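Local coordinates for protein phosphotriesterase, putative (Deinococcus radiodurans, PDB 4J35) that probably hydrolyses lactones with two divalent metal ions per subunit and has been engineered from that activity toward organophosphate hydrolysis, at residues L19-I25 and S262-H268; I61-A67 and L88-A93; E117-Y121 and R160-V165. The protein carries 7 engineered substitutions. All coordinates share one frame. Residue numbers count along the deposited sequence, not the author numbering.

In the fold
From the N terminus, the chain first runs through 19-25 on strand 17-26, which meets its partner 262-268 only after 236 further residues. Interaction 1 thus closes a loop holding most of the barrel, joining the barrel's first strand to the loop after strand 259-261 and the start of strand 266-269, at the metal site. Nested inside, interaction 2 closes a short loop of 20 residues, pairing 61-67 with 88-93, which helix 76-86 connects along the chain. Strand 61-66 also borders strand 17-26, so interactions 1 and 2 share one sheet and touch. Interaction 3 follows in series, still within the large loop; it packs outer helices 116-129 and 153-169 against each other, its centre about 25 Å from that of interaction 1.

Interaction 1 (L19-I25 and S262-H268); sequences LPHEHVI and SHDSIWH. With CO (cobalt (II) ion), chain C.
Segments 19-25 and 262-268 run side by side in the same direction; strand 17-26 is broken at His21, 262-264 is loop, and one parallel bridge forms, His23 with Ile266 (CA-CA 4.7 Å). Leu19 lies near Ser262, Glu22 near Asp264. Backbone bonds go from Asp264 N to His21 O (3.0 Å), His23 N to Ser265 O (2.9 Å) and Trp267 N to His23 O (2.9 Å). Asp264 is left-handed (phi/psi 59/35°). A cobalt ion is bound by His21 NE2 (chi1 t, 2.1 Å), His23 NE2 (m, 2.0 Å) and Asp264 OD1 (t, 2.2 Å); the carboxylated Lys143 supplies the remaining protein ligand, probably through its carbamate. Thr68 holds His23 ND1 and Arg228 holds Asp264 OD2. Ser262 OG accepts from His21 N (3.1 Å) while donating to OE2 of Glu22 (m, m; 2.6 Å), which also accepts His263 N (2.8 Å) and His263 ND1 (2.9 Å); Glu22 OE1 accepts Ser265 OG (2.7 Å) and Ser265 N (3.1 Å). Val24 CG2 sits 4.0 Å from the Trp267 six-membered-ring centroid (CH-pi). The HxH pair and aspartate match the phosphotriesterase binuclear centre, and five hydrogen bonds to one carboxylate tie both sides of Asp264 to the strand of His21 and His23, consistent with fixed metal-ligand geometry.

Interaction 2 (I61-A67 and L88-A93); sequences IQTVVDA and LQILCA
Leu88 (t, p) tucks its isobutyl group against the start of strand 61-66, on the side of Val64, where Ala53 of helix 42-58 also touches it; CD1 lies 3.6 Å from Ile61 O and CD2 4.0 Å from Val64 CG2. From there strand 89-91 runs parallel to strand 61-66, their short axes 4.7 Å apart at closest approach and crossing at -19°. Thr63 pairs with Gln89 (CA-CA 4.5 Å), Val64 with Ile90 (5.1 Å) and Val65 with Leu91 (4.8 Å). The hydrogen bonds alternate in the parallel manner: Gln89 N to Gln62 O (3.0 Å), Val64 N to Gln89 O (2.9 Å), Leu91 N to Val64 O (3.0 Å) and Asp66 N to Leu91 O (2.8 Å). Thr63, Val65, Gln89 and Leu91 share one face, where Thr63 CG2 meets Leu91 CD1 at 3.6 Å and Val65 packs on Val141. Val64 and Ile90 occupy the other, against helices 42-58 and 76-86. Past the last bridge the strands are joined by a water that accepts from Ala93 N (3.1 Å) and lies 2.8 Å from Asp66 OD1. Asp66 (chi1 t) further bonds Thr68 through OD1 and Val24 N through OD2, tying this end to strand 17-26. With helix 76-86 connecting them, the two strands form a beta-alpha-beta crossover, the repeating unit of the TIM barrel, with Ala67 at the C-terminal end beside the metal-binding His21 and His23.

Interaction 3 (E117-Y121 and R160-V165); sequences ESEIY and RAAARV
Arg160 opens the contact on helix 153-169, whose 160-165 segment passes 117-121 of helix 116-129 with axes 8.6 Å apart at closest approach and a crossing angle of -46°. Its side chain (m, t, m) reaches the extended Glu117 (t, t) in a salt bridge, with NE donating to Glu117 OE1 at 2.9 Å; a water reinforces it, donating to Glu117 OE1 (2.9 Å) and accepting from Arg160 NH2 (3.0 Å). At Ala161 the helices come nearest, CA 4.5 Å from that of Tyr121. The small residue permits this approach: Ala161 CB lies 3.5 Å from Tyr121 N, 3.7 Å from Glu117 O and 3.7 Å from Ile120 CG2. These are successive helices on the outside of the TIM barrel, meeting away from the metal centre. One turn on, the extended Arg164 (t, t, t) lays its guanidinium flat on Tyr121 (chi1 t), planes at 12°, with Arg164 CZ 3.7 Å from the ring centroid in a cation-pi stack. A water donates to Ser118 OG (3.0 Å), which also bonds Asp115, and accepts from Arg164 NH1 (3.2 Å); Tyr121 OH is hydrogen-bonded to Glu168 OE2. Val165 brings CG2 to 3.6 Å from Tyr121 CD1 and packs on Met124 and Ile142.

Interaction 1 (L19-I25 and S262-H268)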
loop_
_atom_site.group_PDB
_atom_site.type_symbol
_atom_site.label_atom_id
_atom_site.label_comp_id
_atom_site.label_asym_id
_atom_site.label_seq_id
_atom_site.Cartn_x
_atom_site.Cartn_y
_atom_site.Cartn_z
ATOM N N LEU A 19 7.768 5.257 -3.020
ATOM C CA LEU A 19 7.095 4.884 -1.791
ATOM C C LEU A 19 5.961 3.990 -2.232
ATOM O O LEU A 19 5.010 4.432 -2.893
ATOM C CB LEU A 19 6.488 6.111 -1.074
ATOM C CG LEU A 19 7.528 7.045 -0.484
ATOM C CD1 LEU A 19 6.754 8.257 0.107
ATOM C CD2 LEU A 19 8.383 6.407 0.616
ATOM N N PRO A 20 6.045 2.716 -1.866
ATOM C CA PRO A 20 5.108 1.723 -2.402
ATOM C C PRO A 20 3.774 1.510 -1.640
ATOM O O PRO A 20 2.972 0.654 -2.021
ATOM C CB PRO A 20 5.967 0.438 -2.398
ATOM C CG PRO A 20 6.741 0.555 -1.138
ATOM C CD PRO A 20 7.104 2.094 -1.046
ATOM N N HIS A 21 3.499 2.296 -0.587
ATOM C CA HIS A 21 2.232 2.161 0.119
ATOM C C HIS A 21 1.953 3.451 0.885
ATOM O O HIS A 21 2.463 3.615 1.985
ATOM C CB HIS A 21 2.218 1.024 1.135
ATOM C CG HIS A 21 0.864 0.725 1.691
ATOM N ND1 HIS A 21 0.302 -0.542 1.669
ATOM C CD2 HIS A 21 -0.050 1.509 2.312
ATOM C CE1 HIS A 21 -0.887 -0.507 2.232
ATOM N NE2 HIS A 21 -1.091 0.723 2.686
ATOM N N GLU A 22 1.082 4.259 0.305
ATOM C CA GLU A 22 0.675 5.548 0.902
ATOM C C GLU A 22 -0.772 5.818 0.518
ATOM O O GLU A 22 -1.324 5.154 -0.344
ATOM C CB GLU A 22 1.579 6.663 0.351
ATOM C CG GLU A 22 3.100 6.485 0.443
ATOM C CD GLU A 22 3.641 6.515 1.864
ATOM O OE1 GLU A 22 2.969 7.174 2.727
ATOM O OE2 GLU A 22 4.731 5.904 2.097
ATOM N N HIS A 23 -1.383 6.845 1.120
ATOM C CA HIS A 23 -2.772 7.198 0.865
ATOM C C HIS A 23 -2.836 8.727 0.629
ATOM O O HIS A 23 -2.757 9.483 1.574
ATOM C CB HIS A 23 -3.653 6.736 2.059
ATOM C CG HIS A 23 -3.683 5.232 2.220
ATOM N ND1 HIS A 23 -4.385 4.433 1.346
ATOM C CD2 HIS A 23 -3.063 4.383 3.085
ATOM C CE1 HIS A 23 -4.227 3.164 1.680
ATOM N NE2 HIS A 23 -3.391 3.091 2.699
ATOM N N VAL A 24 -2.961 9.164 -0.634
ATOM C CA VAL A 24 -3.085 10.618 -0.921
ATOM C C VAL A 24 -4.344 11.167 -0.213
ATOM O O VAL A 24 -4.267 12.152 0.527
ATOM C CB VAL A 24 -3.113 10.913 -2.446
ATOM C CG1 VAL A 24 -3.274 12.424 -2.715
ATOM C CG2 VAL A 24 -1.830 10.391 -3.132
ATOM N N ILE A 25 -5.493 10.551 -0.441
ATOM C CA ILE A 25 -6.660 10.769 0.411
ATOM C C ILE A 25 -7.178 9.441 0.961
ATOM O O ILE A 25 -6.906 8.374 0.420
ATOM C CB ILE A 25 -7.797 11.499 -0.319
ATOM C CG1 ILE A 25 -8.364 10.620 -1.431
ATOM C CG2 ILE A 25 -7.314 12.826 -0.854
ATOM C CD1 ILE A 25 -9.428 11.338 -2.286
ATOM N N SER A 262 7.855 2.055 3.434
ATOM C CA SER A 262 6.846 3.115 3.235
ATOM C C SER A 262 6.256 3.560 4.556
ATOM O O SER A 262 6.662 3.054 5.603
ATOM C CB SER A 262 5.746 2.668 2.304
ATOM O OG SER A 262 5.584 3.612 1.283
ATOM N N HIS A 263 5.332 4.532 4.494
ATOM C CA HIS A 263 4.721 5.083 5.694
ATOM C C HIS A 263 3.254 4.728 5.952
ATOM O O HIS A 263 2.785 4.873 7.101
ATOM C CB HIS A 263 4.796 6.636 5.676
ATOM C CG HIS A 263 6.121 7.175 5.252
ATOM N ND1 HIS A 263 6.458 7.383 3.932
ATOM C CD2 HIS A 263 7.176 7.602 5.984
ATOM C CE1 HIS A 263 7.664 7.932 3.872
ATOM N NE2 HIS A 263 8.117 8.068 5.104
ATOM N N ASP A 264 2.501 4.386 4.905
ATOM C CA ASP A 264 1.053 4.211 5.032
ATOM C C ASP A 264 0.415 5.524 5.536
ATOM O O ASP A 264 -0.571 5.521 6.264
ATOM C CB ASP A 264 0.746 3.089 5.999
ATOM C CG ASP A 264 -0.686 2.559 5.865
ATOM O OD1 ASP A 264 -1.383 2.838 4.872
ATOM O OD2 ASP A 264 -1.107 1.886 6.808
ATOM N N SER A 265 0.990 6.626 5.093
ATOM C CA SER A 265 0.554 7.959 5.564
ATOM C C SER A 265 -0.741 8.357 4.876
ATOM O O SER A 265 -1.088 7.827 3.821
ATOM C CB SER A 265 1.677 8.967 5.313
ATOM O OG SER A 265 1.862 9.264 3.935
ATOM N N ILE A 266 -1.487 9.286 5.476
ATOM C CA ILE A 266 -2.706 9.757 4.842
ATOM C C ILE A 266 -2.487 11.260 4.634
ATOM O O ILE A 266 -2.315 11.984 5.612
ATOM C CB ILE A 266 -3.926 9.523 5.751
ATOM C CG1 ILE A 266 -4.285 8.028 5.816
ATOM C CG2 ILE A 266 -5.111 10.359 5.293
ATOM C CD1 ILE A 266 -5.265 7.750 6.968
ATOM N N TRP A 267 -2.456 11.733 3.398
ATOM C CA TRP A 267 -2.106 13.147 3.198
ATOM C C TRP A 267 -3.280 14.056 3.399
ATOM O O TRP A 267 -3.113 15.244 3.700
ATOM C CB TRP A 267 -1.549 13.415 1.816
ATOM C CG TRP A 267 -0.441 12.488 1.420
ATOM C CD1 TRP A 267 0.137 11.490 2.169
ATOM C CD2 TRP A 267 0.201 12.470 0.154
ATOM N NE1 TRP A 267 1.117 10.847 1.419
ATOM C CE2 TRP A 267 1.162 11.428 0.179
ATOM C CE3 TRP A 267 0.066 13.241 -1.007
ATOM C CZ2 TRP A 267 1.979 11.146 -0.911
ATOM C CZ3 TRP A 267 0.877 12.950 -2.093
ATOM C CH2 TRP A 267 1.817 11.907 -2.038
ATOM N N HIS A 268 -4.478 13.530 3.210
ATOM C CA HIS A 268 -5.687 14.327 3.448
ATOM C C HIS A 268 -6.805 13.411 3.874
ATOM O O HIS A 268 -7.140 12.473 3.191
ATOM C CB HIS A 268 -6.107 15.052 2.183
ATOM C CG HIS A 268 -7.387 15.816 2.321
ATOM N ND1 HIS A 268 -7.425 17.115 2.764
ATOM C CD2 HIS A 268 -8.669 15.463 2.072
ATOM C CE1 HIS A 268 -8.679 17.540 2.773
ATOM N NE2 HIS A 268 -9.452 16.558 2.353
HETATM CO CO CO C . -2.772 1.544 3.738
#

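Interaction 2 (I61-A67 and L88-A93)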
loop_
_atom_site.group_PDB
_atom_site.type_symbol
_atom_site.label_atom_id
_atom_site.label_comp_id
_atom_site.label_asym_id
_atom_site.label_seq_id
_atom_site.Cartn_x
_atom_site.Cartn_y
_atom_site.Cartn_z
ATOM N N ILE A 61 11.990 11.492 -4.537
ATOM C CA ILE A 61 10.871 10.530 -4.729
ATOM C C ILE A 61 10.094 10.869 -6.006
ATOM O O ILE A 61 9.500 11.932 -6.111
ATOM C CB ILE A 61 9.880 10.494 -3.563
ATOM C CG1 ILE A 61 10.571 10.202 -2.229
ATOM C CG2 ILE A 61 8.752 9.422 -3.842
ATOM C CD1 ILE A 61 11.275 8.932 -2.191
ATOM N N GLN A 62 10.083 9.964 -6.978
ATOM C CA GLN A 62 9.380 10.240 -8.228
ATOM C C GLN A 62 8.066 9.498 -8.407
ATOM O O GLN A 62 7.301 9.820 -9.329
ATOM C CB GLN A 62 10.273 9.906 -9.409
ATOM C CG GLN A 62 11.496 10.836 -9.484
ATOM C CD GLN A 62 12.458 10.387 -10.524
ATOM O OE1 GLN A 62 13.512 9.844 -10.203
ATOM N NE2 GLN A 62 12.101 10.589 -11.791
ATOM N N THR A 63 7.823 8.495 -7.568
ATOM C CA THR A 63 6.586 7.713 -7.653
ATOM C C THR A 63 6.071 7.315 -6.293
ATOM O O THR A 63 6.847 7.024 -5.382
ATOM C CB THR A 63 6.859 6.404 -8.429
ATOM O OG1 THR A 63 7.498 6.712 -9.668
ATOM C CG2 THR A 63 5.570 5.600 -8.673
ATOM N N VAL A 64 4.750 7.331 -6.153
ATOM C CA VAL A 64 4.064 6.814 -4.981
ATOM C C VAL A 64 3.015 5.790 -5.455
ATOM O O VAL A 64 2.355 6.005 -6.461
ATOM C CB VAL A 64 3.331 7.932 -4.207
ATOM C CG1 VAL A 64 2.368 7.360 -3.186
ATOM C CG2 VAL A 64 4.317 8.840 -3.526
ATOM N N VAL A 65 2.890 4.689 -4.725
ATOM C CA VAL A 65 1.824 3.720 -4.950
ATOM C C VAL A 65 0.714 4.027 -3.959
ATOM O O VAL A 65 0.871 3.882 -2.753
ATOM C CB VAL A 65 2.321 2.280 -4.778
ATOM C CG1 VAL A 65 1.207 1.278 -4.922
ATOM C CG2 VAL A 65 3.414 2.005 -5.818
ATOM N N ASP A 66 -0.392 4.509 -4.478
ATOM C CA ASP A 66 -1.538 4.759 -3.628
ATOM C C ASP A 66 -2.307 3.471 -3.415
ATOM O O ASP A 66 -2.844 2.897 -4.385
ATOM C CB ASP A 66 -2.431 5.800 -4.257
ATOM C CG ASP A 66 -3.575 6.189 -3.347
ATOM O OD1 ASP A 66 -4.529 5.417 -3.172
ATOM O OD2 ASP A 66 -3.537 7.287 -2.784
ATOM N N ALA A 67 -2.418 3.041 -2.158
ATOM C CA ALA A 67 -2.954 1.701 -1.833
ATOM C C ALA A 67 -4.420 1.738 -1.413
ATOM O O ALA A 67 -4.960 0.779 -0.888
ATOM C CB ALA A 67 -2.123 1.102 -0.731
ATOM N N LEU A 88 4.635 14.295 -9.971
ATOM C CA LEU A 88 4.767 13.076 -9.185
ATOM C C LEU A 88 3.940 11.959 -9.845
ATOM O O LEU A 88 2.770 12.149 -10.167
ATOM C CB LEU A 88 4.268 13.293 -7.755
ATOM C CG LEU A 88 4.420 12.079 -6.824
ATOM C CD1 LEU A 88 5.880 11.949 -6.422
ATOM C CD2 LEU A 88 3.560 12.166 -5.639
ATOM N N GLN A 89 4.567 10.810 -10.061
ATOM C CA GLN A 89 3.892 9.657 -10.639
ATOM C C GLN A 89 3.129 8.912 -9.546
ATOM O O GLN A 89 3.667 8.676 -8.459
ATOM C CB GLN A 89 4.908 8.747 -11.339
ATOM C CG GLN A 89 5.448 9.408 -12.615
ATOM C CD GLN A 89 6.706 8.776 -13.211
ATOM O OE1 GLN A 89 7.506 8.137 -12.528
ATOM N NE2 GLN A 89 6.886 8.983 -14.506
ATOM N N ILE A 90 1.884 8.548 -9.850
ATOM C CA ILE A 90 0.996 7.897 -8.883
ATOM C C ILE A 90 0.353 6.653 -9.489
ATOM O O ILE A 90 -0.246 6.697 -10.563
ATOM C CB ILE A 90 -0.078 8.861 -8.344
ATOM C CG1 ILE A 90 0.598 10.124 -7.759
ATOM C CG2 ILE A 90 -0.929 8.162 -7.284
ATOM C CD1 ILE A 90 -0.383 11.222 -7.178
ATOM N N LEU A 91 0.501 5.528 -8.811
ATOM C CA LEU A 91 -0.238 4.332 -9.210
ATOM C C LEU A 91 -1.433 4.222 -8.280
ATOM O O LEU A 91 -1.299 4.546 -7.119
ATOM C CB LEU A 91 0.623 3.071 -9.066
ATOM C CG LEU A 91 1.684 2.716 -10.118
ATOM C CD1 LEU A 91 2.876 3.645 -10.050
ATOM C CD2 LEU A 91 2.121 1.270 -9.921
ATOM N N CYS A 92 -2.589 3.747 -8.751
ATOM C CA CYS A 92 -3.698 3.499 -7.840
ATOM C C CYS A 92 -4.079 2.040 -7.850
ATOM O O CYS A 92 -3.601 1.296 -8.682
ATOM C CB CYS A 92 -4.913 4.380 -8.152
ATOM S SG CYS A 92 -5.813 3.987 -9.636
ATOM N N ALA A 93 -4.903 1.669 -6.875
ATOM C CA ALA A 93 -5.252 0.286 -6.605
ATOM C C ALA A 93 -6.650 -0.083 -7.061
ATOM O O ALA A 93 -7.544 0.759 -7.174
ATOM C CB ALA A 93 -5.144 0.028 -5.111
HETATM O O HOH W 1 -5.969 3.686 -4.815
#

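Interaction 3 (E117-Y121 and R160-V165)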
loop_
_atom_site.group_PDB
_atom_site.type_symbol
_atom_site.label_atom_id
_atom_site.label_comp_id
_atom_site.label_asym_id
_atom_site.label_seq_id
_atom_site.Cartn_x
_atom_site.Cartn_y
_atom_site.Cartn_z
ATOM N N GLU A 117 -16.770 -14.507 -6.469
ATOM C CA GLU A 117 -15.365 -14.520 -6.903
ATOM C C GLU A 117 -15.249 -14.034 -8.343
ATOM O O GLU A 117 -14.417 -13.183 -8.673
ATOM C CB GLU A 117 -14.751 -15.915 -6.781
ATOM C CG GLU A 117 -13.265 -15.952 -7.139
ATOM C CD GLU A 117 -12.716 -17.383 -7.265
ATOM O OE1 GLU A 117 -12.987 -18.204 -6.372
ATOM O OE2 GLU A 117 -11.962 -17.647 -8.220
ATOM N N SER A 118 -16.082 -14.580 -9.216
ATOM C CA SER A 118 -16.054 -14.171 -10.613
ATOM C C SER A 118 -16.456 -12.704 -10.789
ATOM O O SER A 118 -15.930 -12.024 -11.664
ATOM C CB SER A 118 -16.939 -15.084 -11.458
ATOM O OG SER A 118 -16.355 -16.380 -11.514
ATOM N N GLU A 119 -17.388 -12.216 -9.975
ATOM C CA GLU A 119 -17.758 -10.803 -10.046
ATOM C C GLU A 119 -16.615 -9.912 -9.637
ATOM O O GLU A 119 -16.370 -8.862 -10.257
ATOM C CB GLU A 119 -19.000 -10.513 -9.185
ATOM C CG GLU A 119 -20.253 -11.158 -9.797
ATOM C CD GLU A 119 -21.468 -11.045 -8.890
ATOM O OE1 GLU A 119 -21.284 -10.698 -7.710
ATOM O OE2 GLU A 119 -22.598 -11.299 -9.358
ATOM N N ILE A 120 -15.913 -10.319 -8.586
ATOM C CA ILE A 120 -14.756 -9.574 -8.109
ATOM C C ILE A 120 -13.654 -9.620 -9.152
ATOM O O ILE A 120 -13.026 -8.632 -9.456
ATOM C CB ILE A 120 -14.254 -10.150 -6.774
ATOM C CG1 ILE A 120 -15.352 -9.973 -5.718
ATOM C CG2 ILE A 120 -12.935 -9.478 -6.361
ATOM C CD1 ILE A 120 -15.137 -10.768 -4.460
ATOM N N TYR A 121 -13.429 -10.799 -9.713
ATOM C CA TYR A 121 -12.442 -10.935 -10.742
ATOM C C TYR A 121 -12.727 -9.955 -11.883
ATOM O O TYR A 121 -11.788 -9.328 -12.400
ATOM C CB TYR A 121 -12.444 -12.385 -11.251
ATOM C CG TYR A 121 -11.863 -12.526 -12.629
ATOM C CD1 TYR A 121 -10.492 -12.527 -12.832
ATOM C CD2 TYR A 121 -12.696 -12.648 -13.731
ATOM C CE1 TYR A 121 -9.951 -12.655 -14.115
ATOM C CE2 TYR A 121 -12.178 -12.769 -15.007
ATOM C CZ TYR A 121 -10.807 -12.767 -15.194
ATOM O OH TYR A 121 -10.308 -12.897 -16.469
ATOM N N ARG A 160 -8.482 -15.134 -4.458
ATOM C CA ARG A 160 -8.529 -16.015 -5.631
ATOM C C ARG A 160 -8.806 -15.204 -6.884
ATOM O O ARG A 160 -8.234 -15.469 -7.927
ATOM C CB ARG A 160 -9.583 -17.162 -5.468
ATOM C CG ARG A 160 -9.253 -18.128 -4.314
ATOM C CD ARG A 160 -10.143 -19.393 -4.313
ATOM N NE ARG A 160 -11.528 -19.111 -3.979
ATOM C CZ ARG A 160 -12.027 -19.079 -2.745
ATOM N NH1 ARG A 160 -11.253 -19.300 -1.690
ATOM N NH2 ARG A 160 -13.315 -18.827 -2.559
ATOM N N ALA A 161 -9.658 -14.186 -6.781
ATOM C CA ALA A 161 -9.893 -13.313 -7.937
ATOM C C ALA A 161 -8.609 -12.559 -8.336
ATOM O O ALA A 161 -8.302 -12.437 -9.520
ATOM C CB ALA A 161 -10.997 -12.337 -7.652
ATOM N N ALA A 162 -7.878 -12.029 -7.352
ATOM C CA ALA A 162 -6.619 -11.349 -7.639
ATOM C C ALA A 162 -5.568 -12.272 -8.291
ATOM O O ALA A 162 -4.866 -11.863 -9.217
ATOM C CB ALA A 162 -6.054 -10.747 -6.367
ATOM N N ALA A 163 -5.435 -13.501 -7.799
ATOM C CA ALA A 163 -4.417 -14.405 -8.353
ATOM C C ALA A 163 -4.686 -14.637 -9.841
ATOM O O ALA A 163 -3.779 -14.678 -10.672
ATOM C CB ALA A 163 -4.366 -15.717 -7.564
ATOM N N ARG A 164 -5.954 -14.759 -10.184
ATOM C CA ARG A 164 -6.350 -14.940 -11.565
ATOM C C ARG A 164 -6.017 -13.734 -12.429
ATOM O O ARG A 164 -5.466 -13.861 -13.518
ATOM C CB ARG A 164 -7.842 -15.225 -11.596
ATOM C CG ARG A 164 -8.403 -15.405 -12.948
ATOM C CD ARG A 164 -9.836 -15.858 -12.794
ATOM N NE ARG A 164 -10.445 -16.244 -14.057
ATOM C CZ ARG A 164 -11.762 -16.285 -14.253
ATOM N NH1 ARG A 164 -12.615 -15.945 -13.263
ATOM N NH2 ARG A 164 -12.225 -16.659 -15.446
ATOM N N VAL A 165 -6.343 -12.541 -11.954
ATOM C CA VAL A 165 -5.972 -11.358 -12.707
ATOM C C VAL A 165 -4.454 -11.256 -12.825
ATOM O O VAL A 165 -3.943 -10.832 -13.861
ATOM C CB VAL A 165 -6.537 -10.029 -12.048
ATOM C CG1 VAL A 165 -6.117 -8.857 -12.898
ATOM C CG2 VAL A 165 -8.033 -10.106 -11.950
HETATM O O HOH W 2 -15.247 -19.023 -4.799
HETATM O O HOH W 3 -15.588 -16.053 -14.399
#